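Local structure of B-agarase (Saccharophagus degradans, 4BQ2) at residues S50-I56 against K168-Q174; I76-H82 against H178-I184; S628-G632 against G666-A670. The protein hydrolyses agarose as a family 50 glycoside hydrolase, an exo-acting beta-agarase that probably releases short products from the chain end. All coordinates share one frame; numbering follows the deposited sequence.

From the N terminus, the chain first lays down 50-56 and then 76-82. Interaction 1 closes its loop when 168-174 returns beside 50-56. Interaction 2 closes ten residues later, when 178-184 pairs with 76-82. The two loops therefore cross, and both lie in the agarase CBM-like domain. They touch inside it, where Leu54 and Leu171 of interaction 1 pack on Ile184 of interaction 2. Interaction 3 follows in series, joining the loop after strand 624-627 to the loop before helix 673-688 in the catalytic part. A salt bridge of 2.8 Å from Lys180 NZ to Glu631 OE1 ties interaction 2 to interaction 3, and thus one domain to the other.

Interaction 1 of 3, residues S50-I56 against K168-Q174; sequences SYTGLAI and KISLSVQ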
loop_
_atom_site.group_PDB
_atom_site.type_symbol
_atom_site.label_atom_id
_atom_site.label_comp_id
_atom_site.label_asym_id
_atom_site.label_seq_id
_atom_site.Cartn_x
_atom_site.Cartn_y
_atom_site.Cartn_z
ATOM N N SER A 50 5.496 -7.971 18.639
ATOM C CA SER A 50 5.249 -7.391 17.337
ATOM C C SER A 50 6.527 -6.855 16.685
ATOM O O SER A 50 6.544 -6.569 15.473
ATOM C CB SER A 50 4.186 -6.281 17.450
ATOM O OG SER A 50 4.734 -5.194 18.136
ATOM N N TYR A 51 7.591 -6.703 17.469
ATOM C CA TYR A 51 8.877 -6.291 16.930
ATOM C C TYR A 51 9.944 -7.182 17.519
ATOM O O TYR A 51 10.146 -7.170 18.729
ATOM C CB TYR A 51 9.198 -4.813 17.234
ATOM C CG TYR A 51 10.407 -4.329 16.460
ATOM C CD1 TYR A 51 11.683 -4.561 16.941
ATOM C CD2 TYR A 51 10.271 -3.665 15.235
ATOM C CE1 TYR A 51 12.801 -4.159 16.241
ATOM C CE2 TYR A 51 11.393 -3.234 14.524
ATOM C CZ TYR A 51 12.661 -3.501 15.051
ATOM O OH TYR A 51 13.810 -3.130 14.420
ATOM N N THR A 52 10.636 -7.944 16.667
ATOM C CA THR A 52 11.640 -8.903 17.132
ATOM C C THR A 52 12.860 -8.840 16.188
ATOM O O THR A 52 12.755 -8.319 15.063
ATOM C CB THR A 52 11.057 -10.331 17.135
ATOM O OG1 THR A 52 10.783 -10.743 15.785
ATOM C CG2 THR A 52 9.745 -10.384 17.936
ATOM N N GLY A 53 14.008 -9.343 16.639
ATOM C CA GLY A 53 15.188 -9.407 15.773
ATOM C C GLY A 53 16.502 -9.111 16.483
ATOM O O GLY A 53 16.651 -9.370 17.697
ATOM N N LEU A 54 17.452 -8.580 15.713
ATOM C CA LEU A 54 18.758 -8.183 16.246
ATOM C C LEU A 54 19.159 -6.800 15.745
ATOM O O LEU A 54 18.631 -6.277 14.734
ATOM C CB LEU A 54 19.858 -9.224 15.900
ATOM C CG LEU A 54 20.148 -9.470 14.402
ATOM C CD1 LEU A 54 21.049 -8.383 13.818
ATOM C CD2 LEU A 54 20.830 -10.818 14.192
ATOM N N ALA A 55 20.083 -6.186 16.474
ATOM C CA ALA A 55 20.646 -4.923 16.077
ATOM C C ALA A 55 22.122 -4.988 16.376
ATOM O O ALA A 55 22.537 -5.253 17.514
ATOM C CB ALA A 55 20.000 -3.748 16.825
ATOM N N ILE A 56 22.918 -4.765 15.340
ATOM C CA ILE A 56 24.353 -4.650 15.540
ATOM C C ILE A 56 24.642 -3.184 15.768
ATOM O O ILE A 56 24.311 -2.329 14.928
ATOM C CB ILE A 56 25.146 -5.166 14.334
ATOM C CG1 ILE A 56 24.624 -6.533 13.885
ATOM C CG2 ILE A 56 26.631 -5.291 14.703
ATOM C CD1 ILE A 56 25.063 -6.898 12.488
ATOM N N LYS A 168 24.290 1.549 13.080
ATOM C CA LYS A 168 23.432 0.471 13.484
ATOM C C LYS A 168 22.965 -0.324 12.278
ATOM O O LYS A 168 22.684 0.251 11.227
ATOM C CB LYS A 168 22.240 1.025 14.240
ATOM C CG LYS A 168 21.268 -0.023 14.734
ATOM C CD LYS A 168 19.984 0.631 15.206
ATOM C CE LYS A 168 19.855 0.550 16.689
ATOM N NZ LYS A 168 18.385 0.592 16.973
ATOM N N ILE A 169 22.921 -1.640 12.447
ATOM C CA ILE A 169 22.401 -2.524 11.414
ATOM C C ILE A 169 21.369 -3.424 12.070
ATOM O O ILE A 169 21.678 -4.225 12.957
ATOM C CB ILE A 169 23.504 -3.373 10.746
ATOM C CG1 ILE A 169 24.490 -2.460 10.019
ATOM C CG2 ILE A 169 22.891 -4.395 9.784
ATOM C CD1 ILE A 169 25.726 -3.184 9.535
ATOM N N SER A 170 20.135 -3.305 11.606
ATOM C CA SER A 170 19.040 -4.003 12.237
ATOM C C SER A 170 18.398 -4.991 11.267
ATOM O O SER A 170 18.179 -4.640 10.118
ATOM C CB SER A 170 18.006 -2.947 12.658
ATOM O OG SER A 170 16.833 -3.586 13.034
ATOM N N LEU A 171 18.160 -6.222 11.725
ATOM C CA LEU A 171 17.316 -7.190 11.026
ATOM C C LEU A 171 16.120 -7.519 11.909
ATOM O O LEU A 171 16.282 -8.030 13.005
ATOM C CB LEU A 171 18.087 -8.471 10.676
ATOM C CG LEU A 171 19.055 -8.388 9.481
ATOM C CD1 LEU A 171 19.910 -9.645 9.406
ATOM C CD2 LEU A 171 18.346 -8.173 8.151
ATOM N N SER A 172 14.911 -7.234 11.431
ATOM C CA SER A 172 13.734 -7.415 12.263
ATOM C C SER A 172 12.603 -8.156 11.571
ATOM O O SER A 172 12.449 -8.082 10.351
ATOM C CB SER A 172 13.195 -6.087 12.805
ATOM O OG SER A 172 12.920 -5.124 11.766
ATOM N N VAL A 173 11.794 -8.807 12.401
ATOM C CA VAL A 173 10.545 -9.429 12.006
ATOM C C VAL A 173 9.399 -8.704 12.720
ATOM O O VAL A 173 9.405 -8.616 13.957
ATOM C CB VAL A 173 10.590 -10.915 12.365
ATOM C CG1 VAL A 173 9.202 -11.536 12.399
ATOM C CG2 VAL A 173 11.505 -11.677 11.406
ATOM N N GLN A 174 8.412 -8.220 11.955
ATOM C CA GLN A 174 7.390 -7.278 12.450
ATOM C C GLN A 174 5.968 -7.807 12.260
ATOM O O GLN A 174 5.637 -8.317 11.180
ATOM C CB GLN A 174 7.553 -5.939 11.724
ATOM C CG GLN A 174 8.924 -5.327 11.966
ATOM C CD GLN A 174 9.193 -4.030 11.221
ATOM O OE1 GLN A 174 8.281 -3.323 10.754
ATOM N NE2 GLN A 174 10.467 -3.713 11.100
#
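Ile56 and Ile169 face each other as an antiparallel hydrogen-bonded pair. Ile56 N donates to Ile169 O over 2.7 Å, nearly straight at 168°, and Ile169 N returns a bond of 2.9 Å to Ile56 O. Their side chains leave the same face of the strands, with Ile56 CD1 4.2 Å from Ile169 CB, and Trp62 touches both. Leu54, Leu171, Thr52 and Val173 continue this face, and Val173 O takes two bonds, from Thr52 N and Thr52 OG1, which arrive from opposite faces of its carbonyl plane.

Tyr51 works on the other face. Its CG stands anti to the backbone N (chi1 -170°), which carries the ring across to the neighbouring strand, to Ser172 and alongside Gln174. There Tyr51 CZ lies 3.5 Å from Ser172 CB, and Tyr51 CE2 is 3.6 Å from Gln174 NE2. Ring and amide run side by side, their planes 31° apart. The amide is itself steadied by its bond from Gln174 NE2 to Ser172 OG (2.9 Å), which lies in the amide plane. Such regular antiparallel pairing, with an apolar face turned inward, is typical of the beta-sandwich folds of carbohydrate-binding modules, consistent with the CBM-like domain here.

Interaction 2 of 3, residues I76-H82 against H178-I184; sequences IVSVGDH and HDKTVII
His82 and His178 meet as an offset stack beyond the ends of two paired strands, with ring centroids 3.7 Å apart and planes only 11° from parallel. Traced outward, His82 begins at CB, which rests on the aliphatic end of Lys180, 3.9 Å from its CE. With His82 CG beside the backbone N (chi1 -55°), the ring then turns over His178. His82 CG and ND1 lie above the CD2 side of the partner ring, ND1 at 3.4 Å from His178 CD2. His82 CE1 sits over the centre of that ring, 3.3 Å from His178 NE2, while His82 NE2 is 3.4 Å from His178 CG. His82 CD2 completes the circuit near His178 CB, which lies over the His82 ring face in a CH-pi contact.

Behind the stack the strands of 76-79 and 180-184 run antiparallel. Val77 and Ile183 exchange two backbone bonds, and Ile183 CG1 touches both Val77 CG1 and Val79 CG2. Where the chains begin to part, a water fills in: it accepts from Thr181 N at 3.1 Å and lies within hydrogen-bonding distance of the carbonyls of Val79 and His82, the latter at 2.8 Å from His82 O.

His178 NE2 bonds to Asp682 OD2 of the catalytic part, which would favour a proton on that nitrogen and perhaps a positive charge on the ring. Two charged imidazoles would repel at this spacing, so the close stack suggests that at least one of the pair is neutral.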
loop_
_atom_site.group_PDB
_atom_site.type_symbol
_atom_site.label_atom_id
_atom_site.label_comp_id
_atom_site.label_asym_id
_atom_site.label_seq_id
_atom_site.Cartn_x
_atom_site.Cartn_y
_atom_site.Cartn_z
ATOM N N ILE A 76 21.606 -16.118 4.762
ATOM C CA ILE A 76 20.446 -16.293 5.656
ATOM C C ILE A 76 19.586 -17.444 5.174
ATOM O O ILE A 76 19.471 -17.676 3.946
ATOM C CB ILE A 76 19.561 -15.000 5.729
ATOM C CG1 ILE A 76 20.419 -13.723 5.701
ATOM C CG2 ILE A 76 18.631 -15.009 6.957
ATOM C CD1 ILE A 76 19.600 -12.427 5.681
ATOM N N VAL A 77 18.966 -18.158 6.111
ATOM C CA VAL A 77 17.945 -19.151 5.746
ATOM C C VAL A 77 16.951 -19.228 6.892
ATOM O O VAL A 77 17.328 -18.953 8.026
ATOM C CB VAL A 77 18.560 -20.542 5.523
ATOM C CG1 VAL A 77 19.031 -21.154 6.843
ATOM C CG2 VAL A 77 17.565 -21.469 4.840
ATOM N N SER A 78 15.692 -19.585 6.606
ATOM C CA SER A 78 14.685 -19.780 7.674
ATOM C C SER A 78 14.670 -21.262 8.039
ATOM O O SER A 78 15.027 -22.088 7.227
ATOM C CB SER A 78 13.274 -19.354 7.222
ATOM O OG SER A 78 13.229 -17.966 7.021
ATOM N N VAL A 79 14.304 -21.584 9.271
ATOM C CA VAL A 79 14.248 -22.979 9.687
ATOM C C VAL A 79 12.838 -23.184 10.180
ATOM O O VAL A 79 12.234 -22.245 10.699
ATOM C CB VAL A 79 15.279 -23.267 10.798
ATOM C CG1 VAL A 79 15.208 -24.717 11.246
ATOM C CG2 VAL A 79 16.688 -22.942 10.301
ATOM N N GLY A 80 12.301 -24.386 9.977
ATOM C CA GLY A 80 10.981 -24.722 10.479
ATOM C C GLY A 80 9.888 -24.640 9.437
ATOM O O GLY A 80 10.080 -24.995 8.265
ATOM N N ASP A 81 8.734 -24.165 9.871
ATOM C CA ASP A 81 7.528 -24.232 9.064
ATOM C C ASP A 81 7.299 -22.967 8.227
ATOM O O ASP A 81 6.589 -23.015 7.230
ATOM C CB ASP A 81 6.300 -24.491 9.969
ATOM C CG ASP A 81 6.261 -25.919 10.539
ATOM O OD1 ASP A 81 6.866 -26.828 9.944
ATOM O OD2 ASP A 81 5.597 -26.141 11.583
ATOM N N HIS A 82 7.888 -21.842 8.625
ATOM C CA HIS A 82 7.521 -20.561 8.015
ATOM C C HIS A 82 8.683 -19.823 7.389
ATOM O O HIS A 82 9.779 -19.861 7.912
ATOM C CB HIS A 82 6.869 -19.686 9.064
ATOM C CG HIS A 82 5.709 -20.345 9.714
ATOM N ND1 HIS A 82 4.496 -20.491 9.081
ATOM C CD2 HIS A 82 5.588 -20.965 10.907
ATOM C CE1 HIS A 82 3.665 -21.145 9.872
ATOM N NE2 HIS A 82 4.300 -21.437 10.988
ATOM N N HIS A 178 3.426 -15.914 13.603
ATOM C CA HIS A 178 4.149 -17.118 14.019
ATOM C C HIS A 178 5.535 -16.720 14.491
ATOM O O HIS A 178 6.099 -15.728 14.006
ATOM C CB HIS A 178 4.359 -18.060 12.828
ATOM C CG HIS A 178 3.110 -18.418 12.093
ATOM N ND1 HIS A 178 2.123 -19.202 12.640
ATOM C CD2 HIS A 178 2.723 -18.156 10.822
ATOM C CE1 HIS A 178 1.166 -19.392 11.747
ATOM N NE2 HIS A 178 1.503 -18.762 10.638
ATOM N N ASP A 179 6.110 -17.525 15.373
ATOM C CA ASP A 179 7.537 -17.442 15.675
ATOM C C ASP A 179 8.308 -17.763 14.401
ATOM O O ASP A 179 7.953 -18.700 13.707
ATOM C CB ASP A 179 7.917 -18.487 16.740
ATOM C CG ASP A 179 7.393 -18.119 18.130
ATOM O OD1 ASP A 179 7.025 -16.943 18.338
ATOM O OD2 ASP A 179 7.394 -19.001 19.006
ATOM N N LYS A 180 9.324 -16.958 14.113
ATOM C CA LYS A 180 10.210 -17.110 12.966
ATOM C C LYS A 180 11.635 -17.438 13.497
ATOM O O LYS A 180 12.075 -16.903 14.511
ATOM C CB LYS A 180 10.273 -15.811 12.123
ATOM C CG LYS A 180 8.931 -15.316 11.556
ATOM C CD LYS A 180 8.192 -16.433 10.824
ATOM C CE LYS A 180 6.812 -16.016 10.255
ATOM N NZ LYS A 180 6.956 -14.916 9.238
ATOM N N THR A 181 12.352 -18.308 12.810
ATOM C CA THR A 181 13.742 -18.649 13.209
ATOM C C THR A 181 14.622 -18.655 11.949
ATOM O O THR A 181 14.239 -19.253 10.934
ATOM C CB THR A 181 13.804 -20.038 13.881
ATOM O OG1 THR A 181 12.922 -20.060 15.011
ATOM C CG2 THR A 181 15.267 -20.397 14.349
ATOM N N VAL A 182 15.772 -17.986 12.018
ATOM C CA VAL A 182 16.694 -17.960 10.904
ATOM C C VAL A 182 18.086 -18.375 11.374
ATOM O O VAL A 182 18.369 -18.362 12.582
ATOM C CB VAL A 182 16.778 -16.557 10.259
ATOM C CG1 VAL A 182 15.419 -16.153 9.676
ATOM C CG2 VAL A 182 17.310 -15.519 11.264
ATOM N N ILE A 183 18.940 -18.737 10.403
ATOM C CA ILE A 183 20.376 -18.832 10.640
ATOM C C ILE A 183 20.996 -17.766 9.762
ATOM O O ILE A 183 20.659 -17.658 8.583
ATOM C CB ILE A 183 20.989 -20.194 10.225
ATOM C CG1 ILE A 183 20.187 -21.365 10.769
ATOM C CG2 ILE A 183 22.442 -20.305 10.681
ATOM C CD1 ILE A 183 20.065 -21.374 12.271
ATOM N N ILE A 184 21.903 -16.992 10.336
ATOM C CA ILE A 184 22.604 -15.909 9.658
ATOM C C ILE A 184 24.102 -16.237 9.710
ATOM O O ILE A 184 24.605 -16.685 10.744
ATOM C CB ILE A 184 22.346 -14.562 10.357
ATOM C CG1 ILE A 184 20.835 -14.177 10.299
ATOM C CG2 ILE A 184 23.220 -13.456 9.760
ATOM C CD1 ILE A 184 20.459 -13.041 11.239
HETATM O O HOH W 1 10.807 -19.750 10.483
#

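Interaction 3 of 3, residues S628-G632 against G666-A670; sequences SYKEG and GLIHA
Tyr629 and Leu667 are brought together by matching first torsions: each CG lies beside its own backbone N, anti to the carbonyl carbon (chi1 -68° in Tyr629), so the two side chains lean into the gap between the loops. Ile668 makes a second turn further out (chi2 -68°), which folds its CD1 onto the backbone of 628-632 rather than along the ring of Tyr629.

One methyl does the work at the ring. Leu667 CD1 sits over a face of Tyr629, 3.6 Å from the centroid and 17° off the normal, displaced toward the CG-CD2 side, where it is 3.5 Å from Tyr629 CD2. The leucine side chain crosses the tyrosine at a slant, and Leu667 CB also lies 3.9 Å from Tyr629 CB, where the tyrosine side chain begins.

Both loops follow parallel strands, 624-627 and 648-652, of the catalytic part, consistent with the C-terminal ends of strands in the (beta/alpha)8 barrel of the family 50 hydrolases. Tyr629 OH bonds to Glu652, at the end of the second of these strands, and a glycerol, probably from the crystallisation liquor, lies against the tyrosine.

Deeper in, Ile668 lies against main chain. Ile668 CD1 is 3.4 Å from Tyr629 O. The same methyl, Ile668 CD1, comes within 3.5 Å of Lys630 CA. On the other branch, Ile668 CG2 reaches Glu631 CG at 4.0 Å. Met679 of helix 673-688 and Gln85 of the CBM-like domain touch both Ile668 and Glu631, so the isoleucine is wedged where the two domains meet. Within 666-670 a side-chain bond, His669 NE2 to Gly666 O at 2.7 Å and close to the imidazole plane, draws the ends of the turn that presents Leu667 and Ile668 together.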
loop_
_atom_site.group_PDB
_atom_site.type_symbol
_atom_site.label_atom_id
_atom_site.label_comp_id
_atom_site.label_asym_id
_atom_site.label_seq_id
_atom_site.Cartn_x
_atom_site.Cartn_y
_atom_site.Cartn_z
ATOM N N SER A 628 -3.808 -2.346 6.421
ATOM C CA SER A 628 -2.785 -2.912 7.296
ATOM C C SER A 628 -1.980 -3.966 6.548
ATOM O O SER A 628 -2.404 -5.136 6.398
ATOM C CB SER A 628 -3.395 -3.477 8.606
ATOM O OG SER A 628 -2.363 -3.901 9.522
ATOM N N TYR A 629 -0.831 -3.535 6.040
ATOM C CA TYR A 629 0.037 -4.427 5.314
ATOM C C TYR A 629 1.022 -5.066 6.286
ATOM O O TYR A 629 2.129 -4.578 6.479
ATOM C CB TYR A 629 0.770 -3.644 4.237
ATOM C CG TYR A 629 -0.126 -3.137 3.100
ATOM C CD1 TYR A 629 -0.464 -3.976 2.041
ATOM C CD2 TYR A 629 -0.536 -1.821 3.051
ATOM C CE1 TYR A 629 -1.248 -3.518 0.985
ATOM C CE2 TYR A 629 -1.336 -1.353 2.004
ATOM C CZ TYR A 629 -1.667 -2.212 0.965
ATOM O OH TYR A 629 -2.433 -1.749 -0.113
ATOM N N LYS A 630 0.609 -6.187 6.844
ATOM C CA LYS A 630 1.368 -6.932 7.841
ATOM C C LYS A 630 1.027 -8.390 7.549
ATOM O O LYS A 630 0.240 -8.677 6.635
ATOM C CB LYS A 630 0.876 -6.573 9.276
ATOM C CG LYS A 630 0.887 -5.091 9.628
ATOM C CD LYS A 630 2.310 -4.511 9.723
ATOM C CE LYS A 630 2.208 -3.006 9.905
ATOM N NZ LYS A 630 3.378 -2.245 9.394
ATOM N N GLU A 631 1.621 -9.308 8.292
ATOM C CA GLU A 631 1.274 -10.737 8.192
ATOM C C GLU A 631 -0.052 -11.145 8.845
ATOM O O GLU A 631 -0.603 -12.221 8.576
ATOM C CB GLU A 631 2.464 -11.590 8.674
ATOM C CG GLU A 631 3.627 -11.418 7.664
ATOM C CD GLU A 631 4.917 -12.181 8.016
ATOM O OE1 GLU A 631 4.850 -13.218 8.713
ATOM O OE2 GLU A 631 6.003 -11.762 7.527
ATOM N N GLY A 632 -0.556 -10.269 9.697
ATOM C CA GLY A 632 -1.895 -10.422 10.251
ATOM C C GLY A 632 -2.169 -9.291 11.204
ATOM O O GLY A 632 -1.553 -8.199 11.121
ATOM N N GLY A 666 6.183 -6.410 -3.282
ATOM C CA GLY A 666 5.185 -5.568 -2.621
ATOM C C GLY A 666 5.564 -5.289 -1.161
ATOM O O GLY A 666 6.717 -5.432 -0.783
ATOM N N LEU A 667 4.593 -4.924 -0.323
ATOM C CA LEU A 667 4.879 -4.587 1.090
ATOM C C LEU A 667 5.197 -5.768 2.032
ATOM O O LEU A 667 5.976 -5.661 2.984
ATOM C CB LEU A 667 3.739 -3.698 1.663
ATOM C CG LEU A 667 3.733 -2.321 0.972
ATOM C CD1 LEU A 667 2.475 -1.511 1.252
ATOM C CD2 LEU A 667 4.988 -1.506 1.340
ATOM N N ILE A 668 4.580 -6.903 1.770
ATOM C CA ILE A 668 4.747 -8.072 2.601
ATOM C C ILE A 668 5.154 -9.194 1.659
ATOM O O ILE A 668 4.624 -9.291 0.549
ATOM C CB ILE A 668 3.454 -8.431 3.381
ATOM C CG1 ILE A 668 3.119 -7.331 4.422
ATOM C CG2 ILE A 668 3.587 -9.834 3.997
ATOM C CD1 ILE A 668 4.102 -7.199 5.615
ATOM N N HIS A 669 6.136 -9.989 2.074
ATOM C CA HIS A 669 6.885 -10.866 1.144
ATOM C C HIS A 669 6.730 -12.349 1.501
ATOM O O HIS A 669 6.823 -12.730 2.680
ATOM C CB HIS A 669 8.399 -10.513 1.157
ATOM C CG HIS A 669 8.718 -9.079 0.817
ATOM N ND1 HIS A 669 9.996 -8.571 0.894
ATOM C CD2 HIS A 669 7.928 -8.051 0.415
ATOM C CE1 HIS A 669 9.987 -7.293 0.538
ATOM N NE2 HIS A 669 8.740 -6.953 0.249
ATOM N N ALA A 670 6.542 -13.173 0.472
ATOM C CA ALA A 670 6.478 -14.617 0.584
ATOM C C ALA A 670 7.607 -15.221 -0.238
ATOM O O ALA A 670 8.199 -14.537 -1.094
ATOM C CB ALA A 670 5.133 -15.131 0.068
#